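Local coordinates for Lmo2446 protein (Listeria monocytogenes serovar 1/2a, PDB 5I0D) that belongs to glycosyl hydrolase family 31 and combines a TIM-barrel domain with several beta-rich domains, including a family 6 carbohydrate-binding module, at residues A[801-806]-A[826-831]; A[978-983]-A[1057-1062]; A[984-989]-A[1034-1039]; A[995-1000]-A[1052-1057]. All coordinates share one frame; numbering follows the deposited sequence.

Contact 1. Residues A[801-806]-A[826-831]; sequences IIPMNM and LTFRVY
R829 and M804 bury the most surface between antiparallel strands 801-806 and 826-830, with T827 next. M804, a selenomethionine, runs extended beyond CG, which carries CE to 3.5 Å from R829 CB and over the centre of one face of the R829 guanidinium. R829 starts with CG anti to the backbone N (chi1 175°) then bends twice, bringing its flat end above that methyl. Within the guanidinium plane R829 NH2 donates to Y831 OH at 2.9 Å, and Q877 accepts from NE; together these bonds should fix the rotation of the group. T827 faces M804 in a hydrogen-bonded pair, with M804 N 2.7 Å from T827 O, while the T827 hydroxyl bonds to N825 O. On the sheet face carrying I801, P803 and F828, P803 CB meets F828 CE1 at 3.6 Å. Strand 801-806 is outermost in a mixed sheet, and 825-830 separates it from strand 874-879; P803 also reaches Y704 of helix 702-715 and Y838 and F840 of strand 835-842.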
loop_
_atom_site.group_PDB
_atom_site.type_symbol
_atom_site.label_atom_id
_atom_site.label_comp_id
_atom_site.label_asym_id
_atom_site.label_seq_id
_atom_site.Cartn_x
_atom_site.Cartn_y
_atom_site.Cartn_z
ATOM N N ILE A 801 21.998 -7.445 3.470
ATOM C CA ILE A 801 22.691 -6.717 4.520
ATOM C C ILE A 801 21.591 -5.940 5.241
ATOM O O ILE A 801 20.970 -5.039 4.647
ATOM C CB ILE A 801 23.762 -5.760 3.943
ATOM C CG1 ILE A 801 24.885 -6.531 3.234
ATOM C CG2 ILE A 801 24.351 -4.905 5.064
ATOM C CD1 ILE A 801 25.627 -5.705 2.199
ATOM N N ILE A 802 21.323 -6.300 6.495
ATOM C CA ILE A 802 20.166 -5.801 7.230
ATOM C C ILE A 802 20.578 -5.079 8.504
ATOM O O ILE A 802 21.063 -5.710 9.448
ATOM C CB ILE A 802 19.183 -6.935 7.581
ATOM C CG1 ILE A 802 18.728 -7.669 6.303
ATOM C CG2 ILE A 802 17.987 -6.389 8.359
ATOM C CD1 ILE A 802 18.089 -9.014 6.584
ATOM N N PRO A 803 20.409 -3.741 8.535
ATOM C CA PRO A 803 20.828 -3.042 9.751
ATOM C C PRO A 803 19.813 -3.255 10.843
ATOM O O PRO A 803 18.625 -3.343 10.567
ATOM C CB PRO A 803 20.894 -1.578 9.323
ATOM C CG PRO A 803 19.961 -1.471 8.182
ATOM C CD PRO A 803 19.961 -2.812 7.489
HETATM N N MSE A 804 20.291 -3.398 12.080
HETATM C CA MSE A 804 19.490 -3.703 13.242
HETATM C C MSE A 804 20.002 -2.919 14.419
HETATM O O MSE A 804 21.176 -2.550 14.469
HETATM C CB MSE A 804 19.574 -5.194 13.542
HETATM C CG MSE A 804 18.939 -6.055 12.454
HETATM SE SE MSE A 804 19.238 -7.955 12.908
HETATM C CE MSE A 804 18.425 -8.732 11.284
ATOM N N ASN A 805 19.120 -2.675 15.375
ATOM C CA ASN A 805 19.433 -2.031 16.639
ATOM C C ASN A 805 19.168 -3.065 17.705
ATOM O O ASN A 805 18.020 -3.343 18.010
ATOM C CB ASN A 805 18.575 -0.795 16.847
ATOM C CG ASN A 805 18.976 -0.016 18.084
ATOM O OD1 ASN A 805 20.123 -0.086 18.508
ATOM N ND2 ASN A 805 18.027 0.728 18.674
HETATM N N MSE A 806 20.243 -3.655 18.261
HETATM C CA MSE A 806 20.169 -4.780 19.186
HETATM C C MSE A 806 20.566 -4.398 20.586
HETATM O O MSE A 806 21.282 -3.411 20.805
HETATM C CB MSE A 806 21.140 -5.860 18.730
HETATM C CG MSE A 806 20.845 -6.417 17.340
HETATM SE SE MSE A 806 19.060 -7.263 17.231
HETATM C CE MSE A 806 19.534 -8.979 16.364
ATOM N N LEU A 826 24.355 -1.073 17.234
ATOM C CA LEU A 826 24.065 -0.998 15.821
ATOM C C LEU A 826 24.724 -2.226 15.195
ATOM O O LEU A 826 25.911 -2.491 15.402
ATOM C CB LEU A 826 24.647 0.281 15.210
ATOM C CG LEU A 826 24.486 0.430 13.699
ATOM C CD1 LEU A 826 23.004 0.468 13.336
ATOM C CD2 LEU A 826 25.196 1.684 13.230
ATOM N N THR A 827 23.940 -2.978 14.437
ATOM C CA THR A 827 24.326 -4.287 14.007
ATOM C C THR A 827 23.990 -4.418 12.543
ATOM O O THR A 827 23.003 -3.840 12.096
ATOM C CB THR A 827 23.569 -5.344 14.844
ATOM O OG1 THR A 827 23.912 -5.198 16.220
ATOM C CG2 THR A 827 23.899 -6.761 14.425
ATOM N N PHE A 828 24.816 -5.132 11.777
ATOM C CA PHE A 828 24.481 -5.482 10.384
ATOM C C PHE A 828 24.460 -7.000 10.201
ATOM O O PHE A 828 25.510 -7.637 10.279
ATOM C CB PHE A 828 25.439 -4.833 9.385
ATOM C CG PHE A 828 25.378 -3.339 9.389
ATOM C CD1 PHE A 828 24.495 -2.662 8.559
ATOM C CD2 PHE A 828 26.216 -2.614 10.209
ATOM C CE1 PHE A 828 24.429 -1.266 8.584
ATOM C CE2 PHE A 828 26.152 -1.228 10.248
ATOM C CZ PHE A 828 25.244 -0.551 9.435
ATOM N N ARG A 829 23.261 -7.550 9.967
ATOM C CA ARG A 829 23.050 -8.969 9.714
ATOM C C ARG A 829 23.331 -9.217 8.231
ATOM O O ARG A 829 22.744 -8.527 7.377
ATOM C CB ARG A 829 21.619 -9.356 10.049
ATOM C CG ARG A 829 21.198 -10.793 9.730
ATOM C CD ARG A 829 21.826 -11.795 10.654
ATOM N NE ARG A 829 21.351 -11.718 12.042
ATOM C CZ ARG A 829 20.251 -12.304 12.527
ATOM N NH1 ARG A 829 19.975 -12.206 13.814
ATOM N NH2 ARG A 829 19.425 -12.995 11.750
ATOM N N VAL A 830 24.224 -10.174 7.933
ATOM C CA VAL A 830 24.701 -10.412 6.566
ATOM C C VAL A 830 24.530 -11.887 6.194
ATOM O O VAL A 830 24.931 -12.761 6.955
ATOM C CB VAL A 830 26.183 -10.049 6.423
ATOM C CG1 VAL A 830 26.691 -10.433 5.039
ATOM C CG2 VAL A 830 26.391 -8.566 6.691
ATOM N N TYR A 831 23.923 -12.138 5.036
ATOM C CA TYR A 831 23.794 -13.470 4.449
ATOM C C TYR A 831 24.664 -13.470 3.191
ATOM O O TYR A 831 24.199 -13.074 2.130
ATOM C CB TYR A 831 22.327 -13.774 4.152
ATOM C CG TYR A 831 21.505 -13.817 5.423
ATOM C CD1 TYR A 831 21.457 -14.970 6.193
ATOM C CD2 TYR A 831 20.828 -12.679 5.887
ATOM C CE1 TYR A 831 20.747 -14.992 7.383
ATOM C CE2 TYR A 831 20.101 -12.702 7.062
ATOM C CZ TYR A 831 20.072 -13.853 7.809
ATOM O OH TYR A 831 19.349 -13.892 8.958
#

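Contact 2. Residues A[978-983]-A[1057-1062]; sequences FDIDAV and DHVVIK. With CA (calcium ion), chain S.
V1059 sets a methyl squarely on the ring of F978, a CH-pi contact in which V1059 CG2 stands 4.2 Å from the F978 ring centroid and 12° off its normal. With chi1 at -56°, V1059 places this CG2 between its backbone N and carbonyl carbon. The remaining contacts are purely aliphatic. The same V1059 methyl takes the tip of I980, whose CD1 comes to 3.7 Å from V1059 CG2. I980 CG2 lies 3.6 Å from I1061 CG1, and beyond it V983 and I1061 lie alongside each other, pointing opposite ways, V983 CG2 to I1061 CG2 at 3.8 Å. No hydrogen bond joins the segments: their strand axes are 9.1 Å apart at closest and only 20° from parallel, the geometry of two sheets packed face to face. Metal coordination belongs to one segment alone. D1057 grips the calcium ion twice, through O at 2.4 Å and OD1 at 2.3 Å, together with E942, E944, T961 and G964, while OD2 forms a salt bridge with R994. D1057 and H1058 both face R994 in a classic beta bulge. Strand 975-981 lies between 947-949 and 1039-1045 in its sheet, strand 1054-1062 pairs with 987-996 in the other, and Y941 of strand 941-942 touches F978, I980 and V1059.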
loop_
_atom_site.group_PDB
_atom_site.type_symbol
_atom_site.label_atom_id
_atom_site.label_comp_id
_atom_site.label_asym_id
_atom_site.label_seq_id
_atom_site.Cartn_x
_atom_site.Cartn_y
_atom_site.Cartn_z
ATOM N N PHE A 978 18.166 -33.124 2.842
ATOM C CA PHE A 978 18.575 -31.737 2.782
ATOM C C PHE A 978 18.389 -31.220 1.356
ATOM O O PHE A 978 18.656 -31.940 0.399
ATOM C CB PHE A 978 20.053 -31.580 3.129
ATOM C CG PHE A 978 20.447 -32.055 4.507
ATOM C CD1 PHE A 978 20.781 -33.375 4.730
ATOM C CD2 PHE A 978 20.570 -31.146 5.570
ATOM C CE1 PHE A 978 21.193 -33.820 5.984
ATOM C CE2 PHE A 978 20.979 -31.583 6.829
ATOM C CZ PHE A 978 21.287 -32.926 7.033
ATOM N N ASP A 979 17.930 -29.978 1.241
ATOM C CA ASP A 979 17.957 -29.231 -0.006
ATOM C C ASP A 979 19.144 -28.282 0.102
ATOM O O ASP A 979 19.132 -27.359 0.917
ATOM C CB ASP A 979 16.670 -28.441 -0.194
ATOM C CG ASP A 979 15.532 -29.271 -0.767
ATOM O OD1 ASP A 979 15.573 -30.521 -0.701
ATOM O OD2 ASP A 979 14.575 -28.642 -1.314
ATOM N N ILE A 980 20.187 -28.524 -0.686
ATOM C CA ILE A 980 21.459 -27.839 -0.505
ATOM C C ILE A 980 21.855 -27.101 -1.769
ATOM O O ILE A 980 21.830 -27.659 -2.853
ATOM C CB ILE A 980 22.536 -28.857 -0.095
ATOM C CG1 ILE A 980 22.247 -29.323 1.330
ATOM C CG2 ILE A 980 23.936 -28.284 -0.184
ATOM C CD1 ILE A 980 23.245 -30.296 1.887
ATOM N N ASP A 981 22.243 -25.838 -1.606
ATOM C CA ASP A 981 22.733 -25.045 -2.722
ATOM C C ASP A 981 24.213 -25.264 -2.959
ATOM O O ASP A 981 25.009 -25.361 -2.015
ATOM C CB ASP A 981 22.460 -23.567 -2.492
ATOM C CG ASP A 981 21.003 -23.223 -2.702
ATOM O OD1 ASP A 981 20.378 -23.775 -3.650
ATOM O OD2 ASP A 981 20.475 -22.400 -1.908
ATOM N N ALA A 982 24.579 -25.362 -4.234
ATOM C CA ALA A 982 25.980 -25.371 -4.602
ATOM C C ALA A 982 26.512 -23.982 -4.305
ATOM O O ALA A 982 26.134 -23.026 -4.968
ATOM C CB ALA A 982 26.167 -25.719 -6.062
ATOM N N VAL A 983 27.391 -23.898 -3.311
ATOM C CA VAL A 983 27.846 -22.627 -2.756
ATOM C C VAL A 983 28.367 -21.733 -3.848
ATOM O O VAL A 983 27.963 -20.574 -3.919
ATOM C CB VAL A 983 28.951 -22.820 -1.670
ATOM C CG1 VAL A 983 29.313 -21.498 -1.028
ATOM C CG2 VAL A 983 28.499 -23.814 -0.590
ATOM N N ASP A 1057 24.385 -33.921 13.670
ATOM C CA ASP A 1057 24.300 -32.513 14.036
ATOM C C ASP A 1057 23.957 -31.585 12.867
ATOM O O ASP A 1057 23.049 -30.714 12.992
ATOM C CB ASP A 1057 25.607 -32.057 14.690
ATOM C CG ASP A 1057 25.562 -30.611 15.120
ATOM O OD1 ASP A 1057 24.438 -30.072 15.257
ATOM O OD2 ASP A 1057 26.648 -30.022 15.292
ATOM N N HIS A 1058 24.745 -31.751 11.790
ATOM C CA HIS A 1058 24.684 -30.897 10.596
ATOM C C HIS A 1058 25.541 -31.423 9.458
ATOM O O HIS A 1058 26.381 -32.313 9.658
ATOM C CB HIS A 1058 25.082 -29.421 10.911
ATOM C CG HIS A 1058 26.542 -29.187 11.215
ATOM N ND1 HIS A 1058 26.952 -28.450 12.301
ATOM C CD2 HIS A 1058 27.676 -29.510 10.543
ATOM C CE1 HIS A 1058 28.268 -28.365 12.315
ATOM N NE2 HIS A 1058 28.736 -29.001 11.260
ATOM N N VAL A 1059 25.350 -30.822 8.281
ATOM C CA VAL A 1059 26.338 -30.896 7.208
ATOM C C VAL A 1059 26.817 -29.511 6.832
ATOM O O VAL A 1059 26.072 -28.537 6.955
ATOM C CB VAL A 1059 25.843 -31.668 5.954
ATOM C CG1 VAL A 1059 25.403 -33.069 6.331
ATOM C CG2 VAL A 1059 24.721 -30.971 5.224
ATOM N N VAL A 1060 28.046 -29.441 6.344
ATOM C CA VAL A 1060 28.643 -28.217 5.835
ATOM C C VAL A 1060 29.174 -28.558 4.452
ATOM O O VAL A 1060 29.774 -29.626 4.259
ATOM C CB VAL A 1060 29.791 -27.727 6.744
ATOM C CG1 VAL A 1060 30.626 -26.645 6.075
ATOM C CG2 VAL A 1060 29.247 -27.235 8.073
ATOM N N ILE A 1061 28.965 -27.651 3.504
ATOM C CA ILE A 1061 29.511 -27.778 2.166
ATOM C C ILE A 1061 30.669 -26.816 2.014
ATOM O O ILE A 1061 30.538 -25.619 2.304
ATOM C CB ILE A 1061 28.439 -27.453 1.111
ATOM C CG1 ILE A 1061 27.217 -28.345 1.281
ATOM C CG2 ILE A 1061 28.998 -27.560 -0.304
ATOM C CD1 ILE A 1061 27.495 -29.838 1.218
ATOM N N LYS A 1062 31.807 -27.327 1.562
ATOM C CA LYS A 1062 32.989 -26.510 1.335
ATOM C C LYS A 1062 33.726 -26.973 0.093
ATOM O O LYS A 1062 33.511 -28.076 -0.391
ATOM C CB LYS A 1062 33.902 -26.566 2.538
ATOM C CG LYS A 1062 34.489 -27.924 2.847
ATOM C CD LYS A 1062 35.407 -27.843 4.055
ATOM C CE LYS A 1062 35.934 -29.221 4.423
ATOM N NZ LYS A 1062 36.725 -29.226 5.694
HETATM CA CA CA S . 22.339 -29.219 14.736
#

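Contact 3. Residues A[984-989]-A[1034-1039]; sequences DGASDY and TLQAGN
S987 and L1035 form the hydrogen-bonded pair of a short antiparallel contact, where strand 987-996 begins and its neighbour 1027-1035 ends, at one end of the carbohydrate-binding module. The two bonds are nearly straight: S987 N reaches L1035 O at 3.0 Å and L1035 N reaches S987 O at 2.9 Å, each donor lying nearly along the C=O axis of its acceptor. The next pair, D988 with T1034, is non-hydrogen-bonded in its backbone but is joined by its side chains, which lie alongside each other and point the same way. T1034 OG1 donates to D988 OD1 at 2.9 Å, arriving from above the carboxylate plane by 42°. Inward, Y989 and L1035 cross at about a right angle, with L1035 CD1 3.7 Å from Y989 CD1, and both side chains touch I1061 of strand 1054-1062. With CG anti to the carbonyl carbon (chi1 -57°), L1035 extends CD1 to the Y989 ring. Beyond the paired strands, A986 CB rests 3.8 Å from A1037 N. The Y989 hydroxyl is held from two directions: it accepts from D984 N at 2.8 Å and donates in plane to a lone pair of G985 O at 2.6 Å. A tyrosine near the start of a strand, tying its hydroxyl to the backbone four and five residues earlier, fits the tyrosine corner, a motif known from Greek-key beta sandwiches.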
loop_
_atom_site.group_PDB
_atom_site.type_symbol
_atom_site.label_atom_id
_atom_site.label_comp_id
_atom_site.label_asym_id
_atom_site.label_seq_id
_atom_site.Cartn_x
_atom_site.Cartn_y
_atom_site.Cartn_z
ATOM N N ASP A 984 29.242 -22.261 -4.701
ATOM C CA ASP A 984 29.897 -21.468 -5.743
ATOM C C ASP A 984 29.801 -22.145 -7.126
ATOM O O ASP A 984 30.783 -22.260 -7.861
ATOM C CB ASP A 984 31.363 -21.165 -5.318
ATOM C CG ASP A 984 31.455 -20.297 -4.026
ATOM O OD1 ASP A 984 30.896 -19.171 -3.986
ATOM O OD2 ASP A 984 32.094 -20.735 -3.033
ATOM N N GLY A 985 28.593 -22.604 -7.467
ATOM C CA GLY A 985 28.309 -23.195 -8.764
ATOM C C GLY A 985 28.578 -24.695 -8.843
ATOM O O GLY A 985 29.038 -25.317 -7.867
ATOM N N ALA A 986 28.315 -25.260 -10.023
ATOM C CA ALA A 986 28.496 -26.693 -10.254
ATOM C C ALA A 986 29.964 -27.044 -10.077
ATOM O O ALA A 986 30.841 -26.413 -10.670
ATOM C CB ALA A 986 28.031 -27.089 -11.643
ATOM N N SER A 987 30.227 -28.049 -9.254
ATOM C CA SER A 987 31.592 -28.376 -8.873
ATOM C C SER A 987 31.585 -29.634 -8.010
ATOM O O SER A 987 30.559 -30.032 -7.468
ATOM C CB SER A 987 32.188 -27.201 -8.063
ATOM O OG SER A 987 33.571 -27.339 -7.860
ATOM N N ASP A 988 32.742 -30.252 -7.879
ATOM C CA ASP A 988 32.983 -31.160 -6.770
ATOM C C ASP A 988 33.113 -30.329 -5.487
ATOM O O ASP A 988 33.691 -29.246 -5.501
ATOM C CB ASP A 988 34.268 -31.961 -6.981
ATOM C CG ASP A 988 34.119 -33.076 -7.984
ATOM O OD1 ASP A 988 33.013 -33.344 -8.502
ATOM O OD2 ASP A 988 35.134 -33.727 -8.248
ATOM N N TYR A 989 32.603 -30.866 -4.388
ATOM C CA TYR A 989 32.704 -30.247 -3.064
ATOM C C TYR A 989 33.037 -31.311 -2.047
ATOM O O TYR A 989 32.970 -32.517 -2.335
ATOM C CB TYR A 989 31.372 -29.594 -2.665
ATOM C CG TYR A 989 31.012 -28.344 -3.452
ATOM C CD1 TYR A 989 30.285 -28.418 -4.633
ATOM C CD2 TYR A 989 31.369 -27.085 -2.983
ATOM C CE1 TYR A 989 29.938 -27.261 -5.337
ATOM C CE2 TYR A 989 31.050 -25.935 -3.683
ATOM C CZ TYR A 989 30.319 -26.017 -4.841
ATOM O OH TYR A 989 30.010 -24.866 -5.522
ATOM N N THR A 1034 29.425 -34.296 -5.636
ATOM C CA THR A 1034 29.393 -33.494 -6.853
ATOM C C THR A 1034 28.051 -32.809 -6.874
ATOM O O THR A 1034 27.025 -33.484 -6.864
ATOM C CB THR A 1034 29.567 -34.384 -8.094
ATOM O OG1 THR A 1034 30.800 -35.097 -7.985
ATOM C CG2 THR A 1034 29.578 -33.567 -9.353
ATOM N N LEU A 1035 28.056 -31.473 -6.881
ATOM C CA LEU A 1035 26.833 -30.678 -6.859
ATOM C C LEU A 1035 26.670 -29.921 -8.164
ATOM O O LEU A 1035 27.651 -29.465 -8.748
ATOM C CB LEU A 1035 26.842 -29.700 -5.675
ATOM C CG LEU A 1035 27.010 -30.317 -4.271
ATOM C CD1 LEU A 1035 26.988 -29.239 -3.190
ATOM C CD2 LEU A 1035 25.959 -31.376 -3.988
ATOM N N GLN A 1036 25.427 -29.848 -8.633
ATOM C CA GLN A 1036 25.057 -29.030 -9.777
ATOM C C GLN A 1036 24.663 -27.632 -9.257
ATOM O O GLN A 1036 24.479 -27.438 -8.053
ATOM C CB GLN A 1036 23.895 -29.673 -10.549
ATOM C CG GLN A 1036 24.223 -31.013 -11.242
ATOM C CD GLN A 1036 25.072 -30.938 -12.527
ATOM O OE1 GLN A 1036 25.660 -31.967 -12.977
ATOM N NE2 GLN A 1036 25.151 -29.764 -13.128
ATOM N N ALA A 1037 24.555 -26.673 -10.179
ATOM C CA ALA A 1037 24.147 -25.293 -9.878
ATOM C C ALA A 1037 22.810 -25.276 -9.172
ATOM O O ALA A 1037 21.943 -26.067 -9.505
ATOM C CB ALA A 1037 24.040 -24.479 -11.165
ATOM N N GLY A 1038 22.652 -24.412 -8.181
ATOM C CA GLY A 1038 21.368 -24.275 -7.480
ATOM C C GLY A 1038 21.087 -25.397 -6.493
ATOM O O GLY A 1038 21.992 -25.849 -5.805
ATOM N N ASN A 1039 19.839 -25.858 -6.459
ATOM C CA ASN A 1039 19.367 -26.765 -5.421
ATOM C C ASN A 1039 19.787 -28.218 -5.691
ATOM O O ASN A 1039 19.647 -28.700 -6.785
ATOM C CB ASN A 1039 17.838 -26.661 -5.358
ATOM C CG ASN A 1039 17.229 -27.374 -4.151
ATOM O OD1 ASN A 1039 17.919 -27.865 -3.262
ATOM N ND2 ASN A 1039 15.905 -27.353 -4.090
#

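Contact 4. Residues A[995-1000]-A[1052-1057]; sequences YSAGVE and AGINFD. With CA (calcium ion), chain S; GLC (alpha-D-glucopyranose), chain D; GLC (alpha-D-glucopyranose), chain B.
E1000 and A1052 meet beside a bound alpha-D-glucopyranose, with E1000 CG 3.4 Å from A1052 CB. This sugar, chain D, is gripped at O6 from both segments: G1053 N donates to O6 at 2.8 Å in an almost straight bond (172°), and O6 donates to E1000 OE1 at 3.0 Å. E1000 gets there by setting CG between its backbone N and carbonyl carbon (chi1 65°) and extending from that point, while V999 packs on C6 of the same sugar. The second alpha-D-glucopyranose, chain B, is linked to the first through its O6 and is read by the N1055 amide. N1055 ND2 donates to O3 of the chain B glucose at 2.7 Å, and N1055 OD1 accepts from O4 of the same sugar at 2.8 Å, so one flat group serves two adjacent hydroxyls; H957 and W1023 touch N1055. Behind these first-shell groups a water accepts from E1000 N and donates to G1053 O, 2.9 Å away, tying the two loops together. The antiparallel pair S996 and N1055 sets the backbone, with S996 N 2.9 Å from N1055 O, and the S996 hydroxyl bonds in turn to T1025 O. The bound sugars mark a glycan pocket of loops at a strand end, with N1055 and nearby W1023, consistent with the loop-built cleft of family 6 carbohydrate-binding modules.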
loop_
_atom_site.group_PDB
_atom_site.type_symbol
_atom_site.label_atom_id
_atom_site.label_comp_id
_atom_site.label_asym_id
_atom_site.label_seq_id
_atom_site.Cartn_x
_atom_site.Cartn_y
_atom_site.Cartn_z
ATOM N N TYR A 995 28.745 -35.434 13.585
ATOM C CA TYR A 995 27.971 -36.477 14.236
ATOM C C TYR A 995 28.673 -36.905 15.530
ATOM O O TYR A 995 29.834 -36.568 15.773
ATOM C CB TYR A 995 27.865 -37.711 13.302
ATOM C CG TYR A 995 29.173 -38.433 13.218
ATOM C CD1 TYR A 995 30.216 -37.957 12.414
ATOM C CD2 TYR A 995 29.423 -39.549 14.022
ATOM C CE1 TYR A 995 31.455 -38.584 12.400
ATOM C CE2 TYR A 995 30.652 -40.185 14.005
ATOM C CZ TYR A 995 31.663 -39.703 13.196
ATOM O OH TYR A 995 32.887 -40.339 13.198
ATOM N N SER A 996 27.960 -37.686 16.322
ATOM C CA SER A 996 28.531 -38.395 17.453
ATOM C C SER A 996 28.103 -39.859 17.334
ATOM O O SER A 996 27.017 -40.149 16.828
ATOM C CB SER A 996 28.036 -37.804 18.760
ATOM O OG SER A 996 28.730 -38.376 19.851
ATOM N N ALA A 997 28.997 -40.762 17.743
ATOM C CA ALA A 997 28.781 -42.215 17.686
ATOM C C ALA A 997 29.509 -42.848 18.868
ATOM O O ALA A 997 30.579 -43.467 18.727
ATOM C CB ALA A 997 29.286 -42.781 16.376
ATOM N N GLY A 998 28.920 -42.668 20.038
ATOM C CA GLY A 998 29.571 -42.980 21.299
ATOM C C GLY A 998 29.748 -44.436 21.654
ATOM O O GLY A 998 30.472 -44.736 22.608
ATOM N N VAL A 999 29.088 -45.341 20.931
ATOM C CA VAL A 999 29.149 -46.779 21.240
ATOM C C VAL A 999 30.037 -47.541 20.258
ATOM O O VAL A 999 30.847 -48.365 20.673
ATOM C CB VAL A 999 27.737 -47.399 21.274
ATOM C CG1 VAL A 999 27.787 -48.920 21.370
ATOM C CG2 VAL A 999 26.943 -46.822 22.439
ATOM N N GLU A 1000 29.883 -47.273 18.964
ATOM C CA GLU A 1000 30.556 -48.069 17.943
ATOM C C GLU A 1000 30.579 -47.375 16.584
ATOM O O GLU A 1000 29.791 -46.464 16.340
ATOM C CB GLU A 1000 29.846 -49.423 17.812
ATOM C CG GLU A 1000 28.413 -49.289 17.299
ATOM C CD GLU A 1000 27.562 -50.514 17.572
ATOM O OE1 GLU A 1000 26.408 -50.329 18.047
ATOM O OE2 GLU A 1000 28.041 -51.644 17.311
ATOM N N ALA A 1052 24.473 -49.193 13.444
ATOM C CA ALA A 1052 24.777 -48.425 14.666
ATOM C C ALA A 1052 24.079 -47.073 14.763
ATOM O O ALA A 1052 23.758 -46.459 13.759
ATOM C CB ALA A 1052 26.282 -48.252 14.845
ATOM N N GLY A 1053 23.862 -46.618 15.993
ATOM C CA GLY A 1053 23.264 -45.319 16.242
ATOM C C GLY A 1053 24.248 -44.171 16.146
ATOM O O GLY A 1053 25.426 -44.296 16.520
ATOM N N ILE A 1054 23.763 -43.042 15.648
ATOM C CA ILE A 1054 24.499 -41.792 15.714
ATOM C C ILE A 1054 23.579 -40.674 16.173
ATOM O O ILE A 1054 22.352 -40.807 16.172
ATOM C CB ILE A 1054 25.131 -41.392 14.359
ATOM C CG1 ILE A 1054 24.072 -40.979 13.328
ATOM C CG2 ILE A 1054 25.998 -42.520 13.815
ATOM C CD1 ILE A 1054 24.663 -40.491 12.012
ATOM N N ASN A 1055 24.199 -39.575 16.568
ATOM C CA ASN A 1055 23.510 -38.301 16.658
ATOM C C ASN A 1055 24.056 -37.452 15.542
ATOM O O ASN A 1055 25.272 -37.334 15.419
ATOM C CB ASN A 1055 23.758 -37.670 18.017
ATOM C CG ASN A 1055 23.059 -38.427 19.128
ATOM O OD1 ASN A 1055 22.121 -39.189 18.879
ATOM N ND2 ASN A 1055 23.512 -38.227 20.358
ATOM N N PHE A 1056 23.173 -36.864 14.737
ATOM C CA PHE A 1056 23.547 -36.194 13.473
ATOM C C PHE A 1056 23.309 -34.695 13.657
ATOM O O PHE A 1056 22.177 -34.258 13.793
ATOM C CB PHE A 1056 22.689 -36.796 12.359
ATOM C CG PHE A 1056 22.974 -36.299 10.951
ATOM C CD1 PHE A 1056 24.101 -35.537 10.612
ATOM C CD2 PHE A 1056 22.112 -36.674 9.925
ATOM C CE1 PHE A 1056 24.303 -35.121 9.294
ATOM C CE2 PHE A 1056 22.329 -36.284 8.607
ATOM C CZ PHE A 1056 23.423 -35.501 8.293
ATOM N N ASP A 1057 24.385 -33.921 13.670
ATOM C CA ASP A 1057 24.300 -32.513 14.036
ATOM C C ASP A 1057 23.957 -31.585 12.867
ATOM O O ASP A 1057 23.049 -30.714 12.992
ATOM C CB ASP A 1057 25.607 -32.057 14.690
ATOM C CG ASP A 1057 25.562 -30.611 15.120
ATOM O OD1 ASP A 1057 24.438 -30.072 15.257
ATOM O OD2 ASP A 1057 26.648 -30.022 15.292
HETATM CA CA CA S . 22.339 -29.219 14.736
HETATM C C1 GLC D . 21.136 -46.100 19.627
HETATM C C2 GLC D . 20.387 -47.356 20.050
HETATM C C3 GLC D . 21.157 -48.091 21.150
HETATM C C4 GLC D . 22.586 -48.368 20.690
HETATM C C5 GLC D . 23.267 -47.118 20.134
HETATM C C6 GLC D . 24.596 -47.459 19.475
HETATM O O2 GLC D . 19.068 -46.982 20.473
HETATM O O3 GLC D . 20.483 -49.326 21.414
HETATM O O4 GLC D . 23.369 -48.832 21.790
HETATM O O5 GLC D . 22.436 -46.467 19.171
HETATM O O6 GLC D . 24.362 -48.154 18.248
HETATM C C1 GLC B . 22.428 -42.878 23.819
HETATM C C2 GLC B . 22.743 -41.402 23.611
HETATM C C3 GLC B . 21.766 -40.766 22.630
HETATM C C4 GLC B . 21.765 -41.544 21.319
HETATM C C5 GLC B . 21.518 -43.023 21.604
HETATM C C6 GLC B . 21.595 -43.885 20.359
HETATM O O2 GLC B . 22.726 -40.687 24.852
HETATM O O3 GLC B . 22.154 -39.408 22.430
HETATM O O4 GLC B . 20.741 -41.033 20.458
HETATM O O5 GLC B . 22.475 -43.527 22.547
HETATM O O6 GLC B . 21.146 -45.188 20.740
HETATM O O HOH W 1 27.655 -45.478 17.932
#

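In the fold
Contact 1 comes first along the chain and stands apart, its centre 24 Å from that of contact 2 and 36 Å from that of contact 4. The other three belong to the family 6 carbohydrate-binding module, where contacts 3 and 4 are nested inside the loop closed by contact 2 and cross each other. Strand 987-996 serves contacts 3 and 4 toward its two ends, 28 Å apart between centres, and strand 1054-1062 serves 2 and 4. Contact 2 joins the two sheets, touching contact 3 through A982 and G1038 and contact 4 through F978 and F1056. Strand 1054-1062 runs from the glycan pocket at N1055, past calcium-binding D1057, to V1059 and I1061 packed between the sheets.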